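Lysosome-associated membrane glycoprotein 2 (Mus musculus, PDB 5GV3) is a lysosomal membrane glycoprotein that acts in lysosome biogenesis and autophagy and directly inhibits the proton channel TMEM175, thereby facilitating acidification of the lysosomal lumen. Local coordinates at residues A[76-81]-A[114-119]. Sequence-based numbering, arbitrary orientation.
Sequences KEASHY and NFKVPL
Tyr-81 and Val-117 pair antiparallel through two backbone hydrogen bonds, Tyr-81 N to Val-117 O and Val-117 N to Tyr-81 O, each 3.1 Å long, the first more bent at 145°. The two side chains lie alongside one another and point the same way. The CG of Tyr-81 sits between its own backbone N and carbonyl carbon (chi1 75°), and the ring presents one face to Val-117, whose CB stands 4.2 Å from the ring centroid, displaced toward the rim, in a CH-pi contact. Val-117 CG1 reaches further out and touches the phenol end, 3.6 Å from Tyr-81 OH. The hydroxyl is hydrogen-bonded to the backbone N of Ala-147, and Phe-148 meets the ring edge-to-face, so the buried tyrosine ties this sheet to residues following strand 136-146. Leu-119 comes to the ring edge instead: its CD1 lies in the ring plane, 3.6 Å from Tyr-81 CD2, and also meets CB of His-80. The other branch of Leu-119, CD2, packs 3.6 Å from CE of Lys-76, whose extended chain crosses the leucine at about a right angle. The Lys-116 chain bends at chi2 (49°), which sets CD, and its methylenes run past Ser-79 O; the placing of its tip against Ala-78 and Ser-79 is doubtful. The Ser-79 to His-80 peptide is modelled cis, in a strained loop where details are doubtful. The contact lies at one end of an antiparallel four-stranded sheet in the first lumenal domain, a beta meander, where the loop linking strands 68-76 and 81-91 meets the end of outermost strand 106-117.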
# COMPACT_ATOMS: atom_id res chain seq x y z
N LYS A 76 -7.25 -13.09 7.91
CA LYS A 76 -7.82 -13.11 9.25
C LYS A 76 -7.38 -14.34 10.06
O LYS A 76 -7.35 -15.45 9.55
CB LYS A 76 -9.34 -13.06 9.16
CG LYS A 76 -10.02 -12.97 10.52
CD LYS A 76 -11.51 -12.71 10.39
CE LYS A 76 -12.20 -12.76 11.74
NZ LYS A 76 -13.56 -12.18 11.69
N GLU A 77 -6.99 -14.08 11.31
CA GLU A 77 -6.68 -15.09 12.33
C GLU A 77 -5.39 -15.87 12.10
O GLU A 77 -5.32 -17.08 12.31
CB GLU A 77 -7.87 -16.03 12.52
CG GLU A 77 -9.03 -15.35 13.25
CD GLU A 77 -10.21 -16.26 13.47
OE1 GLU A 77 -10.09 -17.47 13.20
OE2 GLU A 77 -11.26 -15.76 13.93
N ALA A 78 -4.37 -15.13 11.66
CA ALA A 78 -2.99 -15.61 11.59
C ALA A 78 -2.33 -15.07 12.86
O ALA A 78 -1.08 -15.05 13.01
CB ALA A 78 -2.29 -15.15 10.34
N SER A 79 -3.24 -14.45 13.65
CA SER A 79 -3.13 -14.00 15.06
C SER A 79 -3.09 -12.48 15.37
O SER A 79 -2.05 -12.00 15.80
CB SER A 79 -1.90 -14.63 15.73
OG SER A 79 -0.68 -14.29 15.08
N HIS A 80 -4.20 -11.74 15.26
CA HIS A 80 -5.47 -12.18 14.69
C HIS A 80 -5.83 -11.70 13.27
O HIS A 80 -6.82 -12.16 12.72
CB HIS A 80 -6.62 -11.83 15.63
CG HIS A 80 -7.02 -12.96 16.51
ND1 HIS A 80 -7.97 -13.89 16.13
CD2 HIS A 80 -6.56 -13.36 17.72
CE1 HIS A 80 -8.11 -14.78 17.09
NE2 HIS A 80 -7.27 -14.48 18.06
N TYR A 81 -5.12 -10.74 12.71
CA TYR A 81 -5.11 -10.68 11.25
C TYR A 81 -3.78 -10.11 10.81
O TYR A 81 -3.18 -9.28 11.50
CB TYR A 81 -6.30 -9.89 10.65
CG TYR A 81 -6.32 -8.37 10.73
CD1 TYR A 81 -5.69 -7.60 9.75
CD2 TYR A 81 -7.04 -7.72 11.71
CE1 TYR A 81 -5.74 -6.22 9.79
CE2 TYR A 81 -7.09 -6.34 11.75
CZ TYR A 81 -6.44 -5.59 10.79
OH TYR A 81 -6.50 -4.22 10.84
N ASN A 114 5.40 -8.90 7.36
CA ASN A 114 4.17 -9.58 7.75
C ASN A 114 3.80 -9.04 9.11
O ASN A 114 4.34 -9.46 10.13
CB ASN A 114 4.36 -11.10 7.78
CG ASN A 114 3.06 -11.85 7.98
OD1 ASN A 114 2.18 -11.42 8.72
ND2 ASN A 114 2.93 -13.00 7.31
N PHE A 115 2.86 -8.10 9.12
CA PHE A 115 2.59 -7.37 10.33
C PHE A 115 1.31 -7.83 10.99
O PHE A 115 0.36 -8.24 10.34
CB PHE A 115 2.52 -5.87 10.06
CG PHE A 115 2.51 -5.03 11.31
CD1 PHE A 115 3.61 -5.02 12.16
CD2 PHE A 115 1.40 -4.27 11.64
CE1 PHE A 115 3.60 -4.25 13.31
CE2 PHE A 115 1.39 -3.50 12.78
CZ PHE A 115 2.50 -3.48 13.62
N LYS A 116 1.32 -7.75 12.31
CA LYS A 116 0.23 -8.26 13.09
C LYS A 116 -0.62 -7.22 13.79
O LYS A 116 -0.11 -6.32 14.44
CB LYS A 116 0.79 -9.26 14.08
CG LYS A 116 -0.13 -10.38 14.17
CD LYS A 116 -0.45 -10.81 12.77
CE LYS A 116 -1.10 -12.11 12.81
NZ LYS A 116 -1.84 -12.43 11.59
N VAL A 117 -1.94 -7.34 13.62
CA VAL A 117 -2.88 -6.41 14.22
C VAL A 117 -4.05 -7.18 14.81
O VAL A 117 -4.61 -8.07 14.16
CB VAL A 117 -3.39 -5.38 13.19
CG1 VAL A 117 -4.44 -4.47 13.81
CG2 VAL A 117 -2.24 -4.55 12.65
N PRO A 118 -4.41 -6.86 16.06
CA PRO A 118 -5.57 -7.47 16.70
C PRO A 118 -6.86 -7.17 15.96
O PRO A 118 -6.94 -6.21 15.20
CB PRO A 118 -5.60 -6.83 18.09
CG PRO A 118 -4.23 -6.36 18.32
CD PRO A 118 -3.68 -5.98 16.98
N LEU A 119 -7.86 -8.00 16.21
CA LEU A 119 -9.18 -7.76 15.68
C LEU A 119 -9.83 -6.70 16.55
O LEU A 119 -9.32 -6.37 17.62
CB LEU A 119 -10.03 -9.03 15.70
CG LEU A 119 -10.34 -9.71 14.38
CD1 LEU A 119 -9.06 -10.05 13.66
CD2 LEU A 119 -11.17 -10.96 14.63